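Local coordinates for uncharacterized protein (PDB 4RXV) that is of unknown function but carries an N-terminal domain of the RavJ peptidase family, so it probably acts as a papain-like cysteine peptidase among the Legionella effectors, at residues F21-I26 with D171-G176; Q47-N52 with E95-S100; H108-L113 with V125-S130; Q75-F80 with V112-P117. All blocks are in the same frame, centred on the assembly; numbering follows the deposited sequence. Where two conformers were deposited one is given.

From the N terminus, contact 1 opens at 21-26, on strand 22-23, and closes only at 171-176, so the other three contacts are nested inside its loop. Contact 2 opens next, on helix 37-50, and contact 4 follows on helix 74-84. Contact 2 closes at strand 95-100, next to strand 22-23 in a small mixed sheet, before contact 4 has closed, so these two cross. Contact 3 opens on helix 105-114, where contact 4 then ends, and the pair share Val112 and Leu113. Contact 3 closes at strand 123-133 of the larger antiparallel sheet. Helix 105-114 thus links helix 74-84 to the large sheet, while contact 1 joins the small sheet to helix 172-176.

Contact 1 (F21-I26 with D171-G176); sequences FVVADI and DPWAVG
Val23 and Asp25 are the residues of 21-26 that meet helix 172-176, where the small mixed sheet faces the helix following Asp171 in this RavJ-type peptidase domain of the papain-like clan CA. Asp171 caps that helix through OD1, which accepts from Ala174 N, and bonds His139 NE2 through OD2; together with Cys102 this is consistent with the Cys-His-Asp set of such peptidases. The chi1 of 180° splits the two methyls of Val23 between two targets. CG1 approaches the Trp173 indole obliquely, 3.3 Å from Trp173 NE1 with CD1 next, so it sits beside the N-H that Asp25 accepts. CG2 settles on the bare backbone of Gly176, 3.7 Å from Gly176 CA, an approach that the missing side chain permits. Beyond Val23 the chain folds into a type I turn, closed by Ile26 N bonding to Val23 O, and this presents Asp25 to the same indole. Cys102 N bonds Asp25 OD2, so both carboxylate oxygens of Asp25 are engaged and its rotation is fixed. The other bond is nearly straight: Trp173 NE1 donates to the syn side of Asp25 OD1 at 3.0 Å and 167°, with that oxygen close to the ring plane.

Contact 2 (Q47-N52 with E95-S100); sequences QKYSTN and EAVRVS
Tyr49 overlaps the methyls of Val97 and Val99 with the CD1-CE1 flank and hydroxyl end of its phenol, which they approach obliquely, joining the C-terminal end of helix 37-50 to strand 95-100. The motif is a helix packed on one side of a small mixed sheet, in which strand 95-100 runs between strands 22-23 and 91-92. Because CG stands anti to the backbone N of Tyr49 (chi1 170°), the ring reaches out from the helix toward the strand and crosses both valines at about a right angle. Its CE1 carbon is the common point of touch, at 3.9 Å from Val97 CG1 and closer to the second valine. Val97 and Val99 lie two residues apart, and in each CB points toward the helix, whereas Arg98 between them turns the other way, where its guanidinium bonds Glu16 O and Asn85 OD1 and meets the ring of Tyr224. Phe60 of helix 60-64 touches all three residues of the cluster, and Val22 of the neighbouring strand does the same, so the tyrosine is enclosed by apolar groups from several parts of the fold. At the helix end, Asn52 N returns to Tyr49 O at 3.0 Å. The tightest touch across the contact is Tyr49 CE1 to Val99 CG2, at 3.5 Å, while the same methyl also lies 3.6 Å from Tyr49 OH.

Contact 3 (H108-L113 with V125-S130); sequences HSAGVL and VAVIGS
Val127 has its CG1 opposite the backbone N (chi1 180°), which leaves CG2 beside that N and directed at helix 105-114, where it meets Ala110 CB at 3.9 Å. Val125 takes nearly the same torsion (chi1 177°), but here both methyls face the helix: CG1 stands 4.4 Å from Ala110 CB, and CG2 lies at the same distance from Leu113 CB. Ala110 is therefore shared by the two valines, and its small methyl lets the helix sit near the strand, with Ala110 and Val125 CA atoms 7.0 Å apart. The segment axes come within 9.3 Å of each other and run antiparallel, at 175°. Ala126 turns its CB to the far side of the sheet. This helix-on-sheet layer joins helix 105-114 to strand 123-133 of the large antiparallel sheet, as expected for a papain-like domain. Tyr77 of helix 74-84 also touches Val127, and Thr142 of strand 136-146 touches Ala110. No hydrogen bond crosses the interface; the strand spends its backbone polar groups on neighbouring strands, among them partners at Leu143 and Tyr205. Cohesion between helix and sheet here thus rests on buried aliphatic packing and on shape, not on directional bonds.

Contact 4 (Q75-F80 with V112-P117); sequences QEYIKF and VLLDDP
The Tyr77 ring is approached obliquely by Leu114, whose CD1 methyl lies 4.0 Å from Tyr77 CD2 and equally far from Tyr77 CB, touching the ring near its root rather than at its hydroxyl end. The same ring meets that of Tyr205 with planes about 50° apart, and Ala110 of the partner helix adds its methyl at CD1. The second flat group is the Asp115 carboxylate; the side chains of Ile78 and Asp115 cross at about a right angle, bringing Ile78 CD1 3.9 Å from Asp115 OD1. An extended isoleucine arm (chi2 178°) carries that methyl to the Asp115 side chain, and its CG1 lies 4.3 Å from Leu114 CB on the way. The carboxylate is buried but well supplied: Gln220 N bonds OD1 and Leu221 N bonds OD2, so the apolar methyl rests against a group already fixed by the C-terminal segment. The backbones come close, with Ile78 and Val112 CA atoms 6.5 Å apart. No hydrogen bond links the two segments. This is a buried helix-helix contact of the RavJ peptidase domain: helix 74-84 meets the C-terminal end of helix 105-114, the helix that follows Cys102, and the C-terminal tail covers the seam, with Thr216, Gln220 and Leu221 touching Ile78.

Contact 1 (F21-I26 with D171-G176)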
loop_
_atom_site.group_PDB
_atom_site.type_symbol
_atom_site.label_atom_id
_atom_site.label_comp_id
_atom_site.label_asym_id
_atom_site.label_seq_id
_atom_site.Cartn_x
_atom_site.Cartn_y
_atom_site.Cartn_z
ATOM N N PHE A 21 -9.982 5.147 3.739
ATOM C CA PHE A 21 -9.684 4.259 4.856
ATOM C C PHE A 21 -9.638 5.030 6.168
ATOM O O PHE A 21 -9.283 6.212 6.209
ATOM C CB PHE A 21 -8.294 3.637 4.692
ATOM C CG PHE A 21 -8.281 2.278 4.045
ATOM C CD1 PHE A 21 -8.610 2.100 2.715
ATOM C CD2 PHE A 21 -7.905 1.158 4.793
ATOM C CE1 PHE A 21 -8.531 0.853 2.155
ATOM C CE2 PHE A 21 -7.840 -0.086 4.216
ATOM C CZ PHE A 21 -8.141 -0.237 2.911
ATOM N N VAL A 22 -9.935 4.334 7.253
ATOM C CA VAL A 22 -9.509 4.767 8.568
ATOM C C VAL A 22 -8.016 4.462 8.681
ATOM O O VAL A 22 -7.587 3.327 8.508
ATOM C CB VAL A 22 -10.293 4.038 9.674
ATOM C CG1 VAL A 22 -9.684 4.336 11.042
ATOM C CG2 VAL A 22 -11.756 4.420 9.639
ATOM N N VAL A 23 -7.237 5.493 8.965
ATOM C CA VAL A 23 -5.797 5.384 9.131
ATOM C C VAL A 23 -5.568 5.436 10.651
ATOM O O VAL A 23 -5.609 6.509 11.277
ATOM C CB VAL A 23 -5.035 6.498 8.396
ATOM C CG1 VAL A 23 -3.563 6.347 8.599
ATOM C CG2 VAL A 23 -5.360 6.458 6.916
ATOM N N ALA A 24 -5.352 4.268 11.256
ATOM C CA ALA A 24 -5.421 4.139 12.715
ATOM C C ALA A 24 -4.293 4.845 13.457
ATOM O O ALA A 24 -4.427 5.129 14.650
ATOM C CB ALA A 24 -5.477 2.659 13.095
ATOM N N ASP A 25 -3.209 5.158 12.751
ATOM C CA ASP A 25 -2.050 5.812 13.348
ATOM C C ASP A 25 -1.898 7.257 12.865
ATOM O O ASP A 25 -0.826 7.829 13.009
ATOM C CB ASP A 25 -0.763 5.021 13.093
ATOM C CG ASP A 25 -0.488 4.783 11.626
ATOM O OD1 ASP A 25 -1.297 5.188 10.758
ATOM O OD2 ASP A 25 0.544 4.138 11.353
ATOM N N ILE A 26 -2.959 7.841 12.315
ATOM C CA ILE A 26 -2.882 9.190 11.770
ATOM C C ILE A 26 -2.360 10.183 12.807
ATOM O O ILE A 26 -1.611 11.090 12.479
ATOM C CB ILE A 26 -4.254 9.605 11.180
ATOM C CG1 ILE A 26 -4.177 10.946 10.459
ATOM C CG2 ILE A 26 -5.348 9.607 12.241
ATOM C CD1 ILE A 26 -5.256 11.107 9.425
ATOM N N ASP A 171 2.143 3.674 -2.429
ATOM C CA ASP A 171 2.050 3.969 -1.012
ATOM C C ASP A 171 0.612 4.367 -0.664
ATOM O O ASP A 171 0.282 5.565 -0.599
ATOM C CB ASP A 171 3.040 5.072 -0.653
ATOM C CG ASP A 171 3.164 5.296 0.845
ATOM O OD1 ASP A 171 2.325 4.785 1.637
ATOM O OD2 ASP A 171 4.128 5.999 1.235
ATOM N N PRO A 172 -0.264 3.385 -0.430
ATOM C CA PRO A 172 -1.649 3.720 -0.099
ATOM C C PRO A 172 -1.797 4.501 1.210
ATOM O O PRO A 172 -2.699 5.329 1.332
ATOM C CB PRO A 172 -2.332 2.358 -0.008
ATOM C CG PRO A 172 -1.218 1.378 0.243
ATOM C CD PRO A 172 -0.058 1.927 -0.543
ATOM N N TRP A 173 -0.913 4.270 2.183
ATOM C CA TRP A 173 -0.948 5.055 3.415
ATOM C C TRP A 173 -0.791 6.542 3.145
ATOM O O TRP A 173 -1.492 7.349 3.761
ATOM C CB TRP A 173 0.091 4.542 4.400
ATOM C CG TRP A 173 0.077 5.167 5.758
ATOM C CD1 TRP A 173 -0.732 4.843 6.818
ATOM C CD2 TRP A 173 0.969 6.170 6.237
ATOM N NE1 TRP A 173 -0.374 5.579 7.922
ATOM C CE2 TRP A 173 0.665 6.403 7.590
ATOM C CE3 TRP A 173 2.018 6.872 5.658
ATOM C CZ2 TRP A 173 1.372 7.336 8.383
ATOM C CZ3 TRP A 173 2.723 7.807 6.437
ATOM C CH2 TRP A 173 2.393 8.017 7.786
ATOM N N ALA A 174 0.086 6.913 2.205
ATOM C CA ALA A 174 0.227 8.326 1.864
ATOM C C ALA A 174 -1.114 8.899 1.397
ATOM O O ALA A 174 -1.411 10.061 1.663
ATOM C CB ALA A 174 1.270 8.520 0.785
ATOM N N VAL A 175 -1.904 8.109 0.659
ATOM C CA VAL A 175 -3.210 8.549 0.164
ATOM C C VAL A 175 -4.224 8.627 1.317
ATOM O O VAL A 175 -5.000 9.579 1.413
ATOM C CB VAL A 175 -3.686 7.629 -0.964
ATOM C CG1 VAL A 175 -5.055 8.083 -1.507
ATOM C CG2 VAL A 175 -2.669 7.647 -2.097
ATOM N N GLY A 176 -4.185 7.655 2.221
ATOM C CA GLY A 176 -4.950 7.735 3.459
ATOM C C GLY A 176 -4.638 8.980 4.269
ATOM O O GLY A 176 -5.515 9.578 4.904
#

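Contact 2 (Q47-N52 with E95-S100)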
loop_
_atom_site.group_PDB
_atom_site.type_symbol
_atom_site.label_atom_id
_atom_site.label_comp_id
_atom_site.label_asym_id
_atom_site.label_seq_id
_atom_site.Cartn_x
_atom_site.Cartn_y
_atom_site.Cartn_z
ATOM N N GLN A 47 -11.149 10.141 14.247
ATOM C CA GLN A 47 -11.713 10.552 15.515
ATOM C C GLN A 47 -12.997 9.778 15.792
ATOM O O GLN A 47 -13.215 9.273 16.900
ATOM C CB GLN A 47 -11.973 12.058 15.510
ATOM C CG GLN A 47 -10.699 12.867 15.538
ATOM C CD GLN A 47 -9.861 12.575 16.774
ATOM O OE1 GLN A 47 -8.681 12.223 16.677
ATOM N NE2 GLN A 47 -10.472 12.709 17.941
ATOM N N LYS A 48 -13.856 9.686 14.785
ATOM C CA LYS A 48 -15.123 8.981 14.929
ATOM C C LYS A 48 -14.922 7.476 15.140
ATOM O O LYS A 48 -15.590 6.874 15.982
ATOM C CB LYS A 48 -15.987 9.246 13.698
ATOM C CG LYS A 48 -16.409 10.702 13.589
ATOM C CD LYS A 48 -17.214 10.995 12.345
ATOM C CE LYS A 48 -17.659 12.454 12.351
ATOM N NZ LYS A 48 -18.652 12.789 11.295
ATOM N N TYR A 49 -13.995 6.881 14.397
ATOM C CA TYR A 49 -13.684 5.471 14.539
ATOM C C TYR A 49 -13.173 5.116 15.935
ATOM O O TYR A 49 -13.603 4.120 16.531
ATOM C CB TYR A 49 -12.621 5.122 13.504
ATOM C CG TYR A 49 -12.000 3.768 13.666
ATOM C CD1 TYR A 49 -12.562 2.661 13.061
ATOM C CD2 TYR A 49 -10.822 3.594 14.395
ATOM C CE1 TYR A 49 -11.976 1.419 13.165
ATOM C CE2 TYR A 49 -10.216 2.353 14.501
ATOM C CZ TYR A 49 -10.801 1.270 13.897
ATOM O OH TYR A 49 -10.224 0.019 13.980
ATOM N N SER A 50 -12.236 5.920 16.426
ATOM C CA SER A 50 -11.384 5.528 17.552
ATOM C C SER A 50 -12.170 5.255 18.814
ATOM O O SER A 50 -11.783 4.384 19.603
ATOM C CB SER A 50 -10.321 6.595 17.825
ATOM O OG SER A 50 -10.908 7.836 18.184
ATOM N N THR A 51 -13.276 5.978 18.993
ATOM C CA THR A 51 -14.096 5.853 20.191
ATOM C C THR A 51 -15.432 5.172 19.932
ATOM O O THR A 51 -16.255 5.108 20.828
ATOM C CB THR A 51 -14.366 7.228 20.812
ATOM O OG1 THR A 51 -14.929 8.092 19.809
ATOM C CG2 THR A 51 -13.072 7.813 21.345
ATOM N N ASN A 52 -15.643 4.658 18.724
ATOM C CA ASN A 52 -16.832 3.867 18.421
ATOM C C ASN A 52 -16.601 2.478 18.985
ATOM O O ASN A 52 -15.535 1.914 18.792
ATOM C CB ASN A 52 -17.036 3.811 16.899
ATOM C CG ASN A 52 -18.357 3.187 16.497
ATOM O OD1 ASN A 52 -18.682 2.070 16.903
ATOM N ND2 ASN A 52 -19.120 3.902 15.676
ATOM N N GLU A 95 -20.307 5.268 5.221
ATOM C CA GLU A 95 -19.326 4.531 4.435
ATOM C C GLU A 95 -18.732 3.383 5.255
ATOM O O GLU A 95 -18.270 3.571 6.387
ATOM C CB GLU A 95 -18.208 5.469 3.971
ATOM C CG GLU A 95 -18.691 6.643 3.122
ATOM C CD GLU A 95 -17.603 7.669 2.846
ATOM O OE1 GLU A 95 -16.606 7.709 3.598
ATOM O OE2 GLU A 95 -17.747 8.441 1.875
ATOM N N ALA A 96 -18.732 2.186 4.680
ATOM C CA ALA A 96 -18.189 1.027 5.367
ATOM C C ALA A 96 -16.746 1.275 5.767
ATOM O O ALA A 96 -15.934 1.740 4.978
ATOM C CB ALA A 96 -18.277 -0.204 4.497
ATOM N N VAL A 97 -16.431 0.894 6.994
ATOM C CA VAL A 97 -15.105 1.080 7.556
ATOM C C VAL A 97 -14.103 0.039 7.051
ATOM O O VAL A 97 -14.340 -1.167 7.116
ATOM C CB VAL A 97 -15.191 1.010 9.087
ATOM C CG1 VAL A 97 -13.819 0.981 9.728
ATOM C CG2 VAL A 97 -15.972 2.191 9.605
ATOM N N ARG A 98 -12.971 0.546 6.572
ATOM C CA ARG A 98 -11.750 -0.228 6.311
ATOM C C ARG A 98 -10.642 0.442 7.097
ATOM O O ARG A 98 -10.678 1.664 7.251
ATOM C CB ARG A 98 -11.430 -0.256 4.816
ATOM C CG ARG A 98 -12.540 -0.896 3.973
ATOM C CD ARG A 98 -12.173 -0.917 2.479
ATOM N NE ARG A 98 -12.115 0.443 1.981
ATOM C CZ ARG A 98 -11.541 0.824 0.841
ATOM N NH1 ARG A 98 -10.981 -0.053 0.008
ATOM N NH2 ARG A 98 -11.536 2.111 0.533
ATOM N N VAL A 99 -9.686 -0.336 7.593
ATOM C CA VAL A 99 -8.678 0.194 8.496
ATOM C C VAL A 99 -7.296 -0.276 8.112
ATOM O O VAL A 99 -7.092 -1.445 7.851
ATOM C CB VAL A 99 -8.933 -0.273 9.951
ATOM C CG1 VAL A 99 -7.922 0.377 10.907
ATOM C CG2 VAL A 99 -10.346 -0.004 10.395
ATOM N N SER A 100 -6.327 0.635 8.173
ATOM C CA SER A 100 -4.920 0.253 8.063
ATOM C C SER A 100 -4.032 1.310 8.733
ATOM O O SER A 100 -4.530 2.219 9.414
ATOM C CB SER A 100 -4.531 -0.012 6.611
ATOM O OG SER A 100 -3.331 -0.726 6.530
#

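Contact 3 (H108-L113 with V125-S130)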
loop_
_atom_site.group_PDB
_atom_site.type_symbol
_atom_site.label_atom_id
_atom_site.label_comp_id
_atom_site.label_asym_id
_atom_site.label_seq_id
_atom_site.Cartn_x
_atom_site.Cartn_y
_atom_site.Cartn_z
ATOM N N HIS A 108 -1.851 -4.122 0.956
ATOM C CA HIS A 108 -3.090 -4.092 0.181
ATOM C C HIS A 108 -2.764 -3.859 -1.285
ATOM O O HIS A 108 -3.227 -4.577 -2.164
ATOM C CB HIS A 108 -3.974 -2.985 0.729
ATOM C CG HIS A 108 -5.354 -2.953 0.169
ATOM N ND1 HIS A 108 -5.630 -2.648 -1.147
ATOM C CD2 HIS A 108 -6.538 -3.160 0.786
ATOM C CE1 HIS A 108 -6.936 -2.697 -1.310
ATOM N NE2 HIS A 108 -7.508 -2.998 -0.155
ATOM N N SER A 109 -1.988 -2.823 -1.557
ATOM C CA SER A 109 -1.608 -2.506 -2.942
ATOM C C SER A 109 -0.748 -3.584 -3.568
ATOM O O SER A 109 -0.902 -3.846 -4.769
ATOM C CB SER A 109 -0.889 -1.165 -3.030
ATOM O OG SER A 109 -1.709 -0.102 -2.617
ATOM N N ALA A 110 0.135 -4.224 -2.810
ATOM C CA ALA A 110 0.876 -5.356 -3.349
ATOM C C ALA A 110 -0.092 -6.422 -3.861
ATOM O O ALA A 110 0.113 -6.970 -4.948
ATOM C CB ALA A 110 1.829 -5.922 -2.322
ATOM N N GLY A 111 -1.161 -6.702 -3.110
ATOM C CA GLY A 111 -2.162 -7.657 -3.562
ATOM C C GLY A 111 -2.875 -7.223 -4.818
ATOM O O GLY A 111 -3.032 -8.018 -5.749
ATOM N N VAL A 112 -3.304 -5.967 -4.867
ATOM C CA VAL A 112 -3.961 -5.434 -6.058
ATOM C C VAL A 112 -3.084 -5.620 -7.294
ATOM O O VAL A 112 -3.561 -6.010 -8.356
ATOM C CB VAL A 112 -4.332 -3.953 -5.844
ATOM C CG1 VAL A 112 -4.756 -3.290 -7.130
ATOM C CG2 VAL A 112 -5.419 -3.816 -4.763
ATOM N N LEU A 113 -1.807 -5.303 -7.155
ATOM C CA LEU A 113 -0.885 -5.354 -8.278
ATOM C C LEU A 113 -0.538 -6.779 -8.676
ATOM O O LEU A 113 -0.465 -7.087 -9.860
ATOM C CB LEU A 113 0.367 -4.572 -7.931
ATOM C CG LEU A 113 0.089 -3.098 -7.678
ATOM C CD1 LEU A 113 1.293 -2.449 -6.995
ATOM C CD2 LEU A 113 -0.354 -2.357 -8.899
ATOM N N VAL A 125 7.089 -7.228 -8.399
ATOM C CA VAL A 125 6.560 -6.497 -7.251
ATOM C C VAL A 125 7.485 -6.733 -6.084
ATOM O O VAL A 125 7.957 -7.852 -5.874
ATOM C CB VAL A 125 5.129 -6.961 -6.929
ATOM C CG1 VAL A 125 4.602 -6.262 -5.688
ATOM C CG2 VAL A 125 4.206 -6.664 -8.092
ATOM N N ALA A 126 7.756 -5.686 -5.318
ATOM C CA ALA A 126 8.525 -5.830 -4.092
ATOM C C ALA A 126 7.834 -5.069 -2.979
ATOM O O ALA A 126 7.078 -4.125 -3.229
ATOM C CB ALA A 126 9.946 -5.334 -4.262
ATOM N N VAL A 127 8.098 -5.471 -1.754
ATOM C CA VAL A 127 7.625 -4.732 -0.577
ATOM C C VAL A 127 8.830 -4.447 0.289
ATOM O O VAL A 127 9.638 -5.354 0.561
ATOM C CB VAL A 127 6.546 -5.518 0.196
ATOM C CG1 VAL A 127 6.064 -4.712 1.418
ATOM C CG2 VAL A 127 5.382 -5.856 -0.713
ATOM N N ILE A 128 8.972 -3.200 0.673
ATOM C CA ILE A 128 10.139 -2.716 1.385
ATOM C C ILE A 128 9.741 -2.025 2.679
ATOM O O ILE A 128 8.670 -1.431 2.804
ATOM C CB ILE A 128 10.980 -1.728 0.512
ATOM C CG1 ILE A 128 10.257 -0.386 0.308
ATOM C CG2 ILE A 128 11.335 -2.378 -0.825
ATOM C CD1 ILE A 128 11.083 0.671 -0.466
ATOM N N GLY A 129 10.628 -2.127 3.659
ATOM C CA GLY A 129 10.543 -1.304 4.852
ATOM C C GLY A 129 11.336 -0.049 4.625
ATOM O O GLY A 129 12.493 -0.075 4.202
ATOM N N SER A 130 10.700 1.075 4.908
ATOM C CA SER A 130 11.262 2.389 4.646
ATOM C C SER A 130 11.022 3.292 5.864
ATOM O O SER A 130 10.624 2.815 6.927
ATOM C CB SER A 130 10.662 2.945 3.350
ATOM O OG SER A 130 11.120 4.233 2.987
#

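Contact 4 (Q75-F80 with V112-P117)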
loop_
_atom_site.group_PDB
_atom_site.type_symbol
_atom_site.label_atom_id
_atom_site.label_comp_id
_atom_site.label_asym_id
_atom_site.label_seq_id
_atom_site.Cartn_x
_atom_site.Cartn_y
_atom_site.Cartn_z
ATOM N N GLN A 75 0.022 -14.885 -2.781
ATOM C CA GLN A 75 -1.355 -15.128 -2.382
ATOM C C GLN A 75 -1.683 -14.422 -1.051
ATOM O O GLN A 75 -2.821 -13.976 -0.846
ATOM C CB GLN A 75 -1.668 -16.629 -2.300
ATOM C CG GLN A 75 -3.130 -16.923 -2.018
ATOM C CD GLN A 75 -4.051 -16.478 -3.155
ATOM O OE1 GLN A 75 -3.661 -16.475 -4.303
ATOM N NE2 GLN A 75 -5.279 -16.107 -2.823
ATOM N N GLU A 76 -0.721 -14.329 -0.133
ATOM C CA GLU A 76 -0.980 -13.611 1.117
ATOM C C GLU A 76 -1.304 -12.140 0.883
ATOM O O GLU A 76 -2.157 -11.588 1.558
ATOM C CB GLU A 76 0.201 -13.723 2.058
ATOM C CG GLU A 76 0.347 -15.080 2.708
ATOM C CD GLU A 76 1.679 -15.158 3.375
ATOM O OE1 GLU A 76 1.764 -14.766 4.556
ATOM O OE2 GLU A 76 2.648 -15.585 2.714
ATOM N N TYR A 77 -0.617 -11.515 -0.060
ATOM C CA TYR A 77 -0.901 -10.114 -0.367
ATOM C C TYR A 77 -2.284 -9.959 -0.996
ATOM O O TYR A 77 -3.020 -9.032 -0.657
ATOM C CB TYR A 77 0.175 -9.530 -1.263
ATOM C CG TYR A 77 1.501 -9.378 -0.556
ATOM C CD1 TYR A 77 1.689 -8.376 0.381
ATOM C CD2 TYR A 77 2.555 -10.243 -0.803
ATOM C CE1 TYR A 77 2.879 -8.230 1.063
ATOM C CE2 TYR A 77 3.765 -10.110 -0.125
ATOM C CZ TYR A 77 3.915 -9.095 0.807
ATOM O OH TYR A 77 5.073 -8.916 1.527
ATOM N N ILE A 78 -2.647 -10.868 -1.892
ATOM C CA ILE A 78 -3.976 -10.836 -2.497
ATOM C C ILE A 78 -5.056 -11.006 -1.416
ATOM O O ILE A 78 -6.049 -10.263 -1.381
ATOM C CB ILE A 78 -4.073 -11.879 -3.621
ATOM C CG1 ILE A 78 -3.078 -11.510 -4.745
ATOM C CG2 ILE A 78 -5.495 -12.005 -4.129
ATOM C CD1 ILE A 78 -3.040 -12.499 -5.904
ATOM N N LYS A 79 -4.853 -11.946 -0.505
ATOM C CA LYS A 79 -5.804 -12.150 0.578
ATOM C C LYS A 79 -5.908 -10.934 1.484
ATOM O O LYS A 79 -6.987 -10.626 1.966
ATOM C CB LYS A 79 -5.439 -13.388 1.384
ATOM C CG LYS A 79 -5.947 -14.680 0.771
ATOM C CD LYS A 79 -5.739 -15.854 1.707
ATOM C CE LYS A 79 -4.284 -16.265 1.715
ATOM N NZ LYS A 79 -3.933 -17.042 2.915
ATOM N N PHE A 80 -4.786 -10.273 1.728
ATOM C CA PHE A 80 -4.771 -9.075 2.571
ATOM C C PHE A 80 -5.725 -8.020 1.980
ATOM O O PHE A 80 -6.569 -7.466 2.688
ATOM C CB PHE A 80 -3.345 -8.535 2.696
ATOM C CG PHE A 80 -3.196 -7.374 3.649
ATOM C CD1 PHE A 80 -3.513 -6.093 3.271
ATOM C CD2 PHE A 80 -2.675 -7.573 4.921
ATOM C CE1 PHE A 80 -3.365 -5.031 4.139
ATOM C CE2 PHE A 80 -2.506 -6.514 5.800
ATOM C CZ PHE A 80 -2.854 -5.240 5.408
ATOM N N VAL A 112 -3.304 -5.967 -4.867
ATOM C CA VAL A 112 -3.961 -5.434 -6.058
ATOM C C VAL A 112 -3.084 -5.620 -7.294
ATOM O O VAL A 112 -3.561 -6.010 -8.356
ATOM C CB VAL A 112 -4.332 -3.953 -5.844
ATOM C CG1 VAL A 112 -4.756 -3.290 -7.130
ATOM C CG2 VAL A 112 -5.419 -3.816 -4.763
ATOM N N LEU A 113 -1.807 -5.303 -7.155
ATOM C CA LEU A 113 -0.885 -5.354 -8.278
ATOM C C LEU A 113 -0.538 -6.779 -8.676
ATOM O O LEU A 113 -0.465 -7.087 -9.860
ATOM C CB LEU A 113 0.367 -4.572 -7.931
ATOM C CG LEU A 113 0.089 -3.098 -7.678
ATOM C CD1 LEU A 113 1.293 -2.449 -6.995
ATOM C CD2 LEU A 113 -0.354 -2.357 -8.899
ATOM N N LEU A 114 -0.339 -7.659 -7.703
ATOM C CA LEU A 114 -0.037 -9.061 -7.959
ATOM C C LEU A 114 -1.214 -9.769 -8.615
ATOM O O LEU A 114 -1.041 -10.798 -9.251
ATOM C CB LEU A 114 0.404 -9.765 -6.661
ATOM C CG LEU A 114 1.832 -9.412 -6.220
ATOM C CD1 LEU A 114 2.062 -9.717 -4.767
ATOM C CD2 LEU A 114 2.858 -10.122 -7.072
ATOM N N ASP A 115 -2.421 -9.257 -8.414
ATOM C CA ASP A 115 -3.629 -9.866 -8.948
ATOM C C ASP A 115 -3.879 -9.479 -10.396
ATOM O O ASP A 115 -4.804 -9.992 -10.985
ATOM C CB ASP A 115 -4.831 -9.446 -8.104
ATOM C CG ASP A 115 -6.057 -10.256 -8.411
ATOM O OD1 ASP A 115 -5.981 -11.491 -8.306
ATOM O OD2 ASP A 115 -7.090 -9.649 -8.764
ATOM N N ASP A 116 -3.078 -8.574 -10.949
ATOM C CA ASP A 116 -3.287 -8.060 -12.301
ATOM C C ASP A 116 -2.398 -8.777 -13.318
ATOM O O ASP A 116 -1.182 -8.739 -13.232
ATOM C CB ASP A 116 -2.989 -6.561 -12.315
ATOM C CG ASP A 116 -3.355 -5.898 -13.622
ATOM O OD1 ASP A 116 -2.750 -6.251 -14.653
ATOM O OD2 ASP A 116 -4.234 -5.005 -13.618
ATOM N N PRO A 117 -3.002 -9.405 -14.333
ATOM C CA PRO A 117 -2.179 -10.188 -15.265
ATOM C C PRO A 117 -1.256 -9.363 -16.156
ATOM O O PRO A 117 -0.188 -9.827 -16.531
ATOM C CB PRO A 117 -3.222 -10.927 -16.118
ATOM C CG PRO A 117 -4.440 -10.097 -16.010
ATOM C CD PRO A 117 -4.436 -9.497 -14.647
#